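Local atomic coordinates of DUF1254 domain-containing protein (Vibrio parahaemolyticus, PDB entry 3U07), a protein that is of unknown function but combines DUF1254 and DUF1214 family regions and is probably exported from the cytoplasm by way of a signal peptide. Residues Ile110-Asp115 with Gly308-Glu313; His118-Ala123 with Leu284-Thr289; Ile385-Asn390 with Leu401-Lys406; Lys318-Ser323 with Pro407-Met412. The protein carries 2 engineered substitutions. All coordinates share one frame; numbering follows the deposited sequence.

In the fold
The chain forms two nested pairs of contacts, one after the other. Contact 1 opens at 110-115 on an inner strand; contact 2 opens at 118-123, on the neighbouring strand of the same antiparallel sheet. Contact 2 closes first, at 284-289 where a short helix begins, and contact 1 follows at 308-313, in the loop beyond helix 295-305. Their centres lie about 7 Å apart, and H112 meets T120 between them. That loop leads into strand 315-319, where contact 4 opens. Contact 3 then opens at 385-390 and closes at 401-406, within the span that contact 4 completes at 407-412. V403 packs on F408, joining contacts 3 and 4 in the DUF1214 region.

Contact 1 (Ile110-Asp115 with Gly308-Glu313)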
loop_
_atom_site.group_PDB
_atom_site.type_symbol
_atom_site.label_atom_id
_atom_site.label_comp_id
_atom_site.label_asym_id
_atom_site.label_seq_id
_atom_site.Cartn_x
_atom_site.Cartn_y
_atom_site.Cartn_z
ATOM N N ILE A 110 1.335 -7.533 9.689
ATOM C CA ILE A 110 0.188 -6.697 9.382
ATOM C C ILE A 110 -0.677 -7.315 8.292
ATOM O O ILE A 110 -0.162 -7.894 7.332
ATOM C CB ILE A 110 0.639 -5.279 8.936
ATOM C CG1 ILE A 110 -0.582 -4.388 8.701
ATOM C CG2 ILE A 110 1.503 -5.373 7.678
ATOM C CD1 ILE A 110 -0.247 -2.921 8.636
ATOM N N LEU A 111 -1.991 -7.239 8.484
ATOM C CA LEU A 111 -2.952 -7.718 7.491
ATOM C C LEU A 111 -3.557 -6.404 6.997
ATOM O O LEU A 111 -4.199 -5.679 7.755
ATOM C CB LEU A 111 -4.025 -8.602 8.129
ATOM C CG LEU A 111 -5.247 -8.948 7.263
ATOM C CD1 LEU A 111 -4.807 -9.593 5.954
ATOM C CD2 LEU A 111 -6.160 -9.883 8.044
ATOM N N HIS A 112 -3.332 -6.092 5.727
ATOM C CA HIS A 112 -3.803 -4.837 5.156
ATOM C C HIS A 112 -4.747 -5.057 3.976
ATOM O O HIS A 112 -4.389 -5.726 3.010
ATOM C CB HIS A 112 -2.577 -4.030 4.718
ATOM C CG HIS A 112 -2.898 -2.745 4.026
ATOM N ND1 HIS A 112 -2.108 -2.232 3.017
ATOM C CD2 HIS A 112 -3.903 -1.857 4.203
ATOM C CE1 HIS A 112 -2.617 -1.087 2.602
ATOM N NE2 HIS A 112 -3.708 -0.837 3.306
ATOM N N THR A 113 -5.950 -4.493 4.055
ATOM C CA THR A 113 -6.919 -4.637 2.976
ATOM C C THR A 113 -7.405 -3.278 2.515
ATOM O O THR A 113 -7.524 -2.350 3.312
ATOM C CB THR A 113 -8.158 -5.481 3.406
ATOM O OG1 THR A 113 -8.752 -4.902 4.576
ATOM C CG2 THR A 113 -7.757 -6.927 3.706
HETATM N N MSE A 114 -7.679 -3.169 1.219
HETATM C CA MSE A 114 -8.160 -1.919 0.637
HETATM C C MSE A 114 -9.269 -2.226 -0.351
HETATM O O MSE A 114 -9.265 -3.284 -0.984
HETATM C CB MSE A 114 -7.013 -1.192 -0.077
HETATM C CG MSE A 114 -5.909 -0.734 0.873
HETATM SE SE MSE A 114 -4.479 0.225 -0.028
HETATM C CE MSE A 114 -3.613 -1.341 -0.747
ATOM N N ASP A 115 -10.225 -1.316 -0.479
ATOM C CA ASP A 115 -11.312 -1.541 -1.409
ATOM C C ASP A 115 -11.000 -0.935 -2.770
ATOM O O ASP A 115 -9.960 -0.281 -2.951
ATOM C CB ASP A 115 -12.642 -0.997 -0.861
ATOM C CG ASP A 115 -12.633 0.505 -0.618
ATOM O OD1 ASP A 115 -11.988 1.252 -1.388
ATOM O OD2 ASP A 115 -13.305 0.943 0.343
ATOM N N GLY A 308 -0.643 1.938 -1.147
ATOM C CA GLY A 308 0.186 2.238 0.004
ATOM C C GLY A 308 -0.550 2.242 1.333
ATOM O O GLY A 308 -1.741 2.561 1.416
ATOM N N LEU A 309 0.175 1.865 2.380
ATOM C CA LEU A 309 -0.360 1.830 3.739
ATOM C C LEU A 309 -0.543 3.241 4.283
ATOM O O LEU A 309 0.172 4.163 3.887
ATOM C CB LEU A 309 0.609 1.100 4.673
ATOM C CG LEU A 309 0.601 -0.423 4.772
ATOM C CD1 LEU A 309 1.867 -0.893 5.466
ATOM C CD2 LEU A 309 -0.633 -0.880 5.552
ATOM N N PRO A 310 -1.524 3.433 5.177
ATOM C CA PRO A 310 -1.734 4.762 5.755
ATOM C C PRO A 310 -0.427 5.042 6.512
ATOM O O PRO A 310 0.165 4.133 7.089
ATOM C CB PRO A 310 -2.914 4.542 6.696
ATOM C CG PRO A 310 -3.712 3.474 5.963
ATOM C CD PRO A 310 -2.622 2.516 5.535
ATOM N N PRO A 311 0.034 6.298 6.527
ATOM C CA PRO A 311 1.285 6.627 7.221
ATOM C C PRO A 311 1.469 6.193 8.678
ATOM O O PRO A 311 2.604 6.004 9.116
ATOM C CB PRO A 311 1.391 8.141 7.039
ATOM C CG PRO A 311 -0.036 8.573 6.897
ATOM C CD PRO A 311 -0.607 7.514 5.999
ATOM N N ILE A 312 0.381 6.026 9.424
ATOM C CA ILE A 312 0.488 5.616 10.824
ATOM C C ILE A 312 0.999 4.181 10.942
ATOM O O ILE A 312 1.557 3.797 11.967
ATOM C CB ILE A 312 -0.874 5.750 11.563
ATOM C CG1 ILE A 312 -0.678 5.529 13.069
ATOM C CG2 ILE A 312 -1.876 4.749 11.005
ATOM C CD1 ILE A 312 -1.915 5.847 13.902
ATOM N N GLU A 313 0.815 3.393 9.887
ATOM C CA GLU A 313 1.276 2.009 9.892
ATOM C C GLU A 313 2.679 1.956 9.301
ATOM O O GLU A 313 3.533 1.198 9.762
ATOM C CB GLU A 313 0.359 1.122 9.047
ATOM C CG GLU A 313 -1.108 1.134 9.445
ATOM C CD GLU A 313 -1.341 0.651 10.864
ATOM O OE1 GLU A 313 -0.476 -0.069 11.403
ATOM O OE2 GLU A 313 -2.399 0.982 11.434
#
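L309 lays one branch over the imidazole of H112, with CD2 of L309 3.3 Å from the centroid of the H112 ring in a CH-pi contact. The methyl stands over the face but is displaced toward the rim, so that L309 CD2 comes to 3.2 Å from H112 ND1. The two side chains slide past each other in opposite directions. H112 holds CG anti to its own backbone N (chi1 176°); its CB points toward the 308-313 loop. H112 NE2 is bonded to T120 OG1, a link that probably helps to fix the rotation of the ring. The same L309 methyl meets I110 tip to tip, at 3.7 Å between L309 CD2 and I110 CD1. I110 CD1 also skirts E313, 4.0 Å from E313 OE1, an oxygen that is paired with R127. P310 crosses H112 obliquely and only grazes it. At the far end of the strand the selenomethionine M114 brings SE to 3.9 Å from G308 O. No hydrogen bond joins the two segments, so side-chain packing carries this buried contact; within the loop, E313 N bonds to P310 O at 3.0 Å and holds the turn. Strand 109-115 lies between strands 161-169 and 120-125 in an antiparallel sheet. The loop, on its way from helix 295-305 to strand 315-319, spans all three, because L309 also touches R167 of strand 161-169 and P310 touches T120 of strand 120-125.

Contact 2 (His118-Ala123 with Leu284-Thr289); sequences HYTNAA and LGTRDT
T120 and G285 join the two backbones directly: T120 N donates to G285 O at 2.9 Å, with 160° at the hydrogen. A CA-H...O contact runs the other way, T286 CA lying 3.4 Å from T120 O. Water widens this link. One water bridges H118 O and G285 N; a second donates to T120 O at 2.7 Å and accepts from R287 N, at the start of the short helix 287-290. The helix start is a capping box: T286, at the N-cap, accepts weak bonds at OG1 from D288 N and T289 N, while T286 N returns a bond to T289 OG1 at 3.3 Å. Flat groups supply the packing. R287 crosses Y119 at about a right angle, its CG over the ring face but set toward the rim, a CH-pi contact 3.6 Å from the Y119 ring centroid. Farther along, Y119 CD1 sits over the centre of the R287 guanidinium, 3.2 Å above its plane, with the ring and guanidinium planes 40° apart. Y119 OH is bonded to R295. A lesser apolar touch puts L284 CD2 near the plane of the H118 ring, 3.9 Å from H118 CE1 at its edge; NE2 of H118 takes the backbone N-H of W307. The R287 guanidinium thus rests on an aromatic ring while NE pairs with D115 and NH1 with D232. These two carboxylates probably balance its charge and help to hold the plane in which it meets Y119.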
loop_
_atom_site.group_PDB
_atom_site.type_symbol
_atom_site.label_atom_id
_atom_site.label_comp_id
_atom_site.label_asym_id
_atom_site.label_seq_id
_atom_site.Cartn_x
_atom_site.Cartn_y
_atom_site.Cartn_z
ATOM N N HIS A 118 -9.866 2.645 -3.492
ATOM C CA HIS A 118 -8.521 2.897 -2.970
ATOM C C HIS A 118 -8.489 3.406 -1.529
ATOM O O HIS A 118 -7.666 4.247 -1.170
ATOM C CB HIS A 118 -7.726 3.839 -3.888
ATOM C CG HIS A 118 -6.237 3.701 -3.739
ATOM N ND1 HIS A 118 -5.467 4.612 -3.049
ATOM C CD2 HIS A 118 -5.387 2.737 -4.167
ATOM C CE1 HIS A 118 -4.205 4.214 -3.059
ATOM N NE2 HIS A 118 -4.130 3.079 -3.729
ATOM N N TYR A 119 -9.404 2.884 -0.710
ATOM C CA TYR A 119 -9.461 3.223 0.711
ATOM C C TYR A 119 -9.016 2.011 1.514
ATOM O O TYR A 119 -9.446 0.889 1.236
ATOM C CB TYR A 119 -10.882 3.548 1.180
ATOM C CG TYR A 119 -11.437 4.856 0.710
ATOM C CD1 TYR A 119 -12.311 4.912 -0.371
ATOM C CD2 TYR A 119 -11.102 6.043 1.356
ATOM C CE1 TYR A 119 -12.839 6.118 -0.800
ATOM C CE2 TYR A 119 -11.626 7.258 0.935
ATOM C CZ TYR A 119 -12.494 7.287 -0.145
ATOM O OH TYR A 119 -13.013 8.483 -0.576
ATOM N N THR A 120 -8.151 2.226 2.497
ATOM C CA THR A 120 -7.739 1.124 3.354
ATOM C C THR A 120 -8.968 0.866 4.248
ATOM O O THR A 120 -9.538 1.808 4.804
ATOM C CB THR A 120 -6.522 1.518 4.225
ATOM O OG1 THR A 120 -5.324 1.432 3.438
ATOM C CG2 THR A 120 -6.407 0.603 5.436
ATOM N N ASN A 121 -9.415 -0.384 4.343
ATOM C CA ASN A 121 -10.572 -0.679 5.188
ATOM C C ASN A 121 -10.238 -1.611 6.343
ATOM O O ASN A 121 -11.100 -1.966 7.142
ATOM C CB ASN A 121 -11.756 -1.232 4.368
ATOM C CG ASN A 121 -11.382 -2.408 3.470
ATOM O OD1 ASN A 121 -10.364 -3.075 3.660
ATOM N ND2 ASN A 121 -12.239 -2.679 2.491
ATOM N N ALA A 122 -8.975 -2.005 6.431
ATOM C CA ALA A 122 -8.527 -2.843 7.530
ATOM C C ALA A 122 -7.010 -2.863 7.604
ATOM O O ALA A 122 -6.320 -2.941 6.583
ATOM C CB ALA A 122 -9.063 -4.258 7.387
ATOM N N ALA A 123 -6.496 -2.773 8.823
ATOM C CA ALA A 123 -5.061 -2.812 9.061
ATOM C C ALA A 123 -4.855 -3.444 10.429
ATOM O O ALA A 123 -4.650 -2.745 11.419
ATOM C CB ALA A 123 -4.475 -1.399 9.039
ATOM N N LEU A 284 -3.168 8.774 1.735
ATOM C CA LEU A 284 -3.449 7.376 2.016
ATOM C C LEU A 284 -4.202 7.273 3.325
ATOM O O LEU A 284 -3.740 7.756 4.354
ATOM C CB LEU A 284 -2.131 6.597 2.092
ATOM C CG LEU A 284 -1.255 6.659 0.833
ATOM C CD1 LEU A 284 0.100 6.025 1.108
ATOM C CD2 LEU A 284 -1.958 5.932 -0.318
ATOM N N GLY A 285 -5.369 6.639 3.289
ATOM C CA GLY A 285 -6.153 6.520 4.503
ATOM C C GLY A 285 -7.404 5.670 4.354
ATOM O O GLY A 285 -7.521 4.855 3.435
ATOM N N THR A 286 -8.345 5.880 5.265
ATOM C CA THR A 286 -9.591 5.129 5.288
ATOM C C THR A 286 -10.739 6.043 4.901
ATOM O O THR A 286 -10.562 7.254 4.751
ATOM C CB THR A 286 -9.879 4.624 6.708
ATOM O OG1 THR A 286 -10.198 5.748 7.543
ATOM C CG2 THR A 286 -8.653 3.914 7.291
ATOM N N ARG A 287 -11.930 5.476 4.732
ATOM C CA ARG A 287 -13.085 6.320 4.406
ATOM C C ARG A 287 -13.390 7.208 5.625
ATOM O O ARG A 287 -13.963 8.298 5.457
ATOM C CB ARG A 287 -14.309 5.467 4.085
ATOM C CG ARG A 287 -14.182 4.762 2.740
ATOM C CD ARG A 287 -15.414 3.979 2.319
ATOM N NE ARG A 287 -15.198 3.307 1.039
ATOM C CZ ARG A 287 -15.328 3.876 -0.158
ATOM N NH1 ARG A 287 -15.686 5.150 -0.268
ATOM N NH2 ARG A 287 -15.095 3.162 -1.250
ATOM N N ASP A 288 -13.019 6.805 6.824
ATOM C CA ASP A 288 -13.353 7.715 7.893
ATOM C C ASP A 288 -12.506 8.985 7.886
ATOM O O ASP A 288 -12.933 10.027 8.378
ATOM C CB ASP A 288 -13.228 7.012 9.207
ATOM C CG ASP A 288 -14.538 6.421 9.661
ATOM O OD1 ASP A 288 -15.537 7.169 9.686
ATOM O OD2 ASP A 288 -14.569 5.222 10.021
ATOM N N THR A 289 -11.295 8.894 7.348
ATOM C CA THR A 289 -10.408 10.056 7.341
ATOM C C THR A 289 -10.307 10.726 5.986
ATOM O O THR A 289 -9.949 11.889 5.901
ATOM C CB THR A 289 -8.977 9.691 7.807
ATOM O OG1 THR A 289 -8.443 8.667 6.960
ATOM C CG2 THR A 289 -8.983 9.207 9.251
HETATM O O HOH W 1 -5.842 5.378 0.760
HETATM O O HOH W 2 -12.081 2.623 4.821
#

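Contact 3 (Ile385-Asn390 with Leu401-Lys406); sequences IYMSAN and LPVPEK
L401 N donates to Y386 O at 2.9 Å, a nearly straight bond (175° at the hydrogen). A second bond, V403 N to S388 O at 3.0 Å, differs in kind: its donor stands well above the carbonyl plane, 53° out of it. CA-H...O contacts accompany them: M387 CA lies 3.2 Å from L401 O between the two bonds, and A389 CA 3.1 Å from V403 O past the second. On the side of the backbone where I385, M387 and L401 project, the apolar chains lie side by side and point the same way. CB of L401 is touched by both neighbours, by I385 CG2 at 3.7 Å and by CG of the selenomethionine M387. V403 CG2 prolongs the row against M387 CB. S388 OG accepts from N390 N at 2.9 Å, an ST turn, and is also bonded to D334. On the other segment E405, centre of an inverse gamma turn, lies against A389, with E405 OE1 3.6 Å from A389 CB. Strand 400-402 forms one outer member of a mixed sheet, running parallel to strand 382-388, which in turn pairs with strand 334-340 through backbone bonds of I385 and M387. I385 and L401 both touch V350 of strand 347-354, and so pack this sheet against the neighbouring antiparallel one.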
loop_
_atom_site.group_PDB
_atom_site.type_symbol
_atom_site.label_atom_id
_atom_site.label_comp_id
_atom_site.label_asym_id
_atom_site.label_seq_id
_atom_site.Cartn_x
_atom_site.Cartn_y
_atom_site.Cartn_z
ATOM N N ILE A 385 25.501 5.259 10.694
ATOM C CA ILE A 385 25.645 4.299 9.611
ATOM C C ILE A 385 26.799 4.733 8.708
ATOM O O ILE A 385 26.828 5.867 8.226
ATOM C CB ILE A 385 24.356 4.206 8.758
ATOM C CG1 ILE A 385 23.203 3.661 9.611
ATOM C CG2 ILE A 385 24.610 3.327 7.528
ATOM C CD1 ILE A 385 21.882 3.566 8.872
ATOM N N TYR A 386 27.756 3.837 8.494
ATOM C CA TYR A 386 28.891 4.139 7.627
ATOM C C TYR A 386 28.684 3.333 6.353
ATOM O O TYR A 386 28.428 2.131 6.412
ATOM C CB TYR A 386 30.214 3.763 8.307
ATOM C CG TYR A 386 31.433 4.212 7.531
ATOM C CD1 TYR A 386 31.873 3.500 6.413
ATOM C CD2 TYR A 386 32.128 5.367 7.889
ATOM C CE1 TYR A 386 32.976 3.927 5.667
ATOM C CE2 TYR A 386 33.233 5.806 7.147
ATOM C CZ TYR A 386 33.651 5.082 6.039
ATOM O OH TYR A 386 34.736 5.510 5.302
HETATM N N MSE A 387 28.781 4.000 5.204
HETATM C CA MSE A 387 28.563 3.360 3.909
HETATM C C MSE A 387 29.749 3.410 2.958
HETATM O O MSE A 387 30.373 4.454 2.783
HETATM C CB MSE A 387 27.358 4.001 3.208
HETATM C CG MSE A 387 26.030 3.844 3.942
HETATM SE SE MSE A 387 24.693 5.088 3.314
HETATM C CE MSE A 387 25.238 6.574 4.408
ATOM N N SER A 388 30.030 2.276 2.327
ATOM C CA SER A 388 31.123 2.172 1.369
ATOM C C SER A 388 30.964 0.935 0.492
ATOM O O SER A 388 30.196 0.026 0.813
ATOM C CB SER A 388 32.469 2.096 2.093
ATOM O OG SER A 388 33.519 1.860 1.171
ATOM N N ALA A 389 31.683 0.920 -0.627
ATOM C CA ALA A 389 31.658 -0.213 -1.543
ATOM C C ALA A 389 32.748 -1.170 -1.057
ATOM O O ALA A 389 32.804 -2.336 -1.453
ATOM C CB ALA A 389 31.947 0.247 -2.966
ATOM N N ASN A 390 33.613 -0.659 -0.187
ATOM C CA ASN A 390 34.690 -1.454 0.379
ATOM C C ASN A 390 34.189 -2.154 1.635
ATOM O O ASN A 390 34.201 -1.581 2.725
ATOM C CB ASN A 390 35.885 -0.567 0.730
ATOM C CG ASN A 390 36.965 -1.322 1.474
ATOM O OD1 ASN A 390 37.233 -2.489 1.183
ATOM N ND2 ASN A 390 37.602 -0.659 2.430
ATOM N N LEU A 401 26.962 -0.365 6.314
ATOM C CA LEU A 401 25.977 -0.658 5.287
ATOM C C LEU A 401 26.637 -0.569 3.921
ATOM O O LEU A 401 27.069 0.505 3.499
ATOM C CB LEU A 401 24.793 0.319 5.377
ATOM C CG LEU A 401 23.670 0.188 4.342
ATOM C CD1 LEU A 401 23.239 -1.270 4.186
ATOM C CD2 LEU A 401 22.491 1.050 4.779
ATOM N N PRO A 402 26.748 -1.711 3.220
ATOM C CA PRO A 402 27.357 -1.776 1.892
ATOM C C PRO A 402 26.608 -0.868 0.928
ATOM O O PRO A 402 25.398 -0.692 1.041
ATOM C CB PRO A 402 27.210 -3.251 1.514
ATOM C CG PRO A 402 27.273 -3.942 2.832
ATOM C CD PRO A 402 26.383 -3.063 3.683
ATOM N N VAL A 403 27.338 -0.295 -0.016
ATOM C CA VAL A 403 26.754 0.578 -1.014
ATOM C C VAL A 403 27.454 0.195 -2.319
ATOM O O VAL A 403 28.647 -0.091 -2.323
ATOM C CB VAL A 403 26.971 2.057 -0.601
ATOM C CG1 VAL A 403 27.516 2.873 -1.748
ATOM C CG2 VAL A 403 25.647 2.626 -0.094
ATOM N N PRO A 404 26.713 0.160 -3.440
ATOM C CA PRO A 404 27.284 -0.211 -4.739
ATOM C C PRO A 404 28.195 0.808 -5.413
ATOM O O PRO A 404 28.161 1.995 -5.099
ATOM C CB PRO A 404 26.047 -0.499 -5.574
ATOM C CG PRO A 404 25.105 0.552 -5.099
ATOM C CD PRO A 404 25.290 0.519 -3.584
ATOM N N GLU A 405 29.002 0.313 -6.350
ATOM C CA GLU A 405 29.936 1.133 -7.121
ATOM C C GLU A 405 29.189 1.848 -8.247
ATOM O O GLU A 405 29.639 1.862 -9.393
ATOM C CB GLU A 405 31.027 0.253 -7.739
ATOM C CG GLU A 405 31.867 -0.516 -6.738
ATOM C CD GLU A 405 33.229 0.107 -6.517
ATOM O OE1 GLU A 405 33.290 1.277 -6.087
ATOM O OE2 GLU A 405 34.242 -0.578 -6.778
ATOM N N LYS A 406 28.049 2.442 -7.914
ATOM C CA LYS A 406 27.232 3.153 -8.891
ATOM C C LYS A 406 26.251 4.071 -8.174
ATOM O O LYS A 406 26.188 4.079 -6.948
ATOM C CB LYS A 406 26.457 2.147 -9.745
ATOM C CG LYS A 406 25.667 1.124 -8.937
ATOM C CD LYS A 406 24.606 0.437 -9.790
ATOM C CE LYS A 406 23.895 -0.665 -9.013
ATOM N NZ LYS A 406 22.829 -1.319 -9.823
#

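Contact 4 (Lys318-Ser323 with Pro407-Met412)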
loop_
_atom_site.group_PDB
_atom_site.type_symbol
_atom_site.label_atom_id
_atom_site.label_comp_id
_atom_site.label_asym_id
_atom_site.label_seq_id
_atom_site.Cartn_x
_atom_site.Cartn_y
_atom_site.Cartn_z
ATOM N N LYS A 318 12.945 9.087 1.074
ATOM C CA LYS A 318 13.914 8.685 0.072
ATOM C C LYS A 318 14.972 9.772 -0.075
ATOM O O LYS A 318 14.672 10.968 -0.019
ATOM C CB LYS A 318 13.230 8.436 -1.276
ATOM C CG LYS A 318 14.208 8.314 -2.436
ATOM C CD LYS A 318 13.530 7.954 -3.750
ATOM C CE LYS A 318 14.501 8.139 -4.911
ATOM N NZ LYS A 318 14.121 7.373 -6.135
ATOM N N SER A 319 16.217 9.343 -0.234
ATOM C CA SER A 319 17.327 10.264 -0.406
ATOM C C SER A 319 18.157 9.789 -1.588
ATOM O O SER A 319 18.631 8.650 -1.614
ATOM C CB SER A 319 18.186 10.313 0.856
ATOM O OG SER A 319 19.384 11.027 0.611
ATOM N N ASP A 320 18.317 10.671 -2.567
ATOM C CA ASP A 320 19.066 10.367 -3.783
ATOM C C ASP A 320 20.384 11.149 -3.853
ATOM O O ASP A 320 21.264 10.822 -4.652
ATOM C CB ASP A 320 18.203 10.720 -4.999
ATOM C CG ASP A 320 18.307 9.697 -6.112
ATOM O OD1 ASP A 320 19.092 8.738 -5.983
ATOM O OD2 ASP A 320 17.593 9.852 -7.122
ATOM N N PHE A 321 20.516 12.171 -3.011
ATOM C CA PHE A 321 21.714 13.014 -2.998
ATOM C C PHE A 321 22.363 13.146 -1.620
ATOM O O PHE A 321 21.733 12.857 -0.597
ATOM C CB PHE A 321 21.361 14.421 -3.499
ATOM C CG PHE A 321 20.719 14.439 -4.857
ATOM C CD1 PHE A 321 19.362 14.152 -5.009
ATOM C CD2 PHE A 321 21.479 14.702 -5.993
ATOM C CE1 PHE A 321 18.773 14.123 -6.272
ATOM C CE2 PHE A 321 20.905 14.677 -7.261
ATOM C CZ PHE A 321 19.547 14.384 -7.401
ATOM N N ASP A 322 23.624 13.579 -1.594
ATOM C CA ASP A 322 24.316 13.778 -0.326
ATOM C C ASP A 322 23.978 15.170 0.218
ATOM O O ASP A 322 23.192 15.901 -0.383
ATOM C CB ASP A 322 25.838 13.602 -0.468
ATOM C CG ASP A 322 26.474 14.591 -1.430
ATOM O OD1 ASP A 322 26.001 15.741 -1.541
ATOM O OD2 ASP A 322 27.481 14.216 -2.061
ATOM N N SER A 323 24.579 15.538 1.345
ATOM C CA SER A 323 24.285 16.816 1.990
ATOM C C SER A 323 24.660 18.081 1.236
ATOM O O SER A 323 24.253 19.176 1.623
ATOM C CB SER A 323 24.925 16.858 3.380
ATOM O OG SER A 323 26.337 16.780 3.294
ATOM N N PRO A 407 25.487 4.874 -8.928
ATOM C CA PRO A 407 24.530 5.757 -8.260
ATOM C C PRO A 407 23.522 4.906 -7.488
ATOM O O PRO A 407 23.062 3.875 -7.979
ATOM C CB PRO A 407 23.888 6.506 -9.423
ATOM C CG PRO A 407 25.019 6.606 -10.409
ATOM C CD PRO A 407 25.594 5.205 -10.361
ATOM N N PHE A 408 23.188 5.336 -6.277
ATOM C CA PHE A 408 22.243 4.606 -5.446
ATOM C C PHE A 408 21.374 5.585 -4.679
ATOM O O PHE A 408 21.647 6.786 -4.648
ATOM C CB PHE A 408 22.998 3.720 -4.450
ATOM C CG PHE A 408 23.780 4.494 -3.407
ATOM C CD1 PHE A 408 23.191 4.850 -2.196
ATOM C CD2 PHE A 408 25.105 4.869 -3.644
ATOM C CE1 PHE A 408 23.909 5.563 -1.230
ATOM C CE2 PHE A 408 25.832 5.581 -2.688
ATOM C CZ PHE A 408 25.234 5.928 -1.479
ATOM N N TYR A 409 20.301 5.073 -4.090
ATOM C CA TYR A 409 19.446 5.904 -3.265
ATOM C C TYR A 409 19.111 5.093 -2.028
ATOM O O TYR A 409 19.223 3.865 -2.028
ATOM C CB TYR A 409 18.172 6.345 -3.993
ATOM C CG TYR A 409 17.284 5.239 -4.513
ATOM C CD1 TYR A 409 17.535 4.640 -5.747
ATOM C CD2 TYR A 409 16.162 4.823 -3.791
ATOM C CE1 TYR A 409 16.688 3.658 -6.253
ATOM C CE2 TYR A 409 15.308 3.838 -4.285
ATOM C CZ TYR A 409 15.578 3.262 -5.517
ATOM O OH TYR A 409 14.745 2.289 -6.020
ATOM N N ALA A 410 18.731 5.781 -0.964
ATOM C CA ALA A 410 18.403 5.110 0.278
ATOM C C ALA A 410 16.955 5.383 0.632
ATOM O O ALA A 410 16.480 6.506 0.493
ATOM C CB ALA A 410 19.324 5.606 1.401
ATOM N N ILE A 411 16.259 4.338 1.070
ATOM C CA ILE A 411 14.863 4.453 1.476
ATOM C C ILE A 411 14.762 4.168 2.969
ATOM O O ILE A 411 15.133 3.086 3.421
ATOM C CB ILE A 411 13.963 3.428 0.752
ATOM C CG1 ILE A 411 13.847 3.770 -0.736
ATOM C CG2 ILE A 411 12.592 3.384 1.429
ATOM C CD1 ILE A 411 13.111 5.064 -1.028
HETATM N N MSE A 412 14.277 5.136 3.738
HETATM C CA MSE A 412 14.117 4.929 5.169
HETATM C C MSE A 412 12.637 4.622 5.427
HETATM O O MSE A 412 11.749 5.307 4.916
HETATM C CB MSE A 412 14.547 6.171 5.953
HETATM C CG MSE A 412 14.667 5.933 7.456
HETATM SE SE MSE A 412 15.554 7.388 8.401
HETATM C CE MSE A 412 17.046 7.599 7.210
#
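S319 and A410 form a hydrogen-bonded antiparallel pair, with S319 N to A410 O and A410 N to S319 O both at 2.9 Å, and K318 faces I411 in the adjoining non-hydrogen-bonded pair. This is the margin of an antiparallel beta-sheet: strand 315-319 is outermost, and strand 408-417 separates it from strand 347-354. K318 and Y409 make a cation-pi contact across the pairing. The lysine chain is extended, and its NZ stands over the centre of the Y409 ring, 4.0 Å from the centroid and 11° off the ring normal. Y409 sets CG between its backbone N and carbonyl carbon (chi1 58°), and one face of the ring meets K318 NZ. Its hydroxyl is bonded to T77, and its ring meets that of Y353 with the planes about 15° apart. D320 reaches Y409 obliquely where strand 315-319 ends, OD1 lying 3.2 Å from Y409 CB. That oxygen pairs with K327 and takes a bond from N355, partners that probably favour a charged carboxylate beside the aromatic residue. S319 and A410 project from the other side of the sheet, where A410 touches I352 of strand 347-354 and S319 touches I431. Back on the K318 side, the base of the lysine is packed closely against I411, at 3.4 Å between K318 CB and I411 CD1, tighter than usual for two carbons.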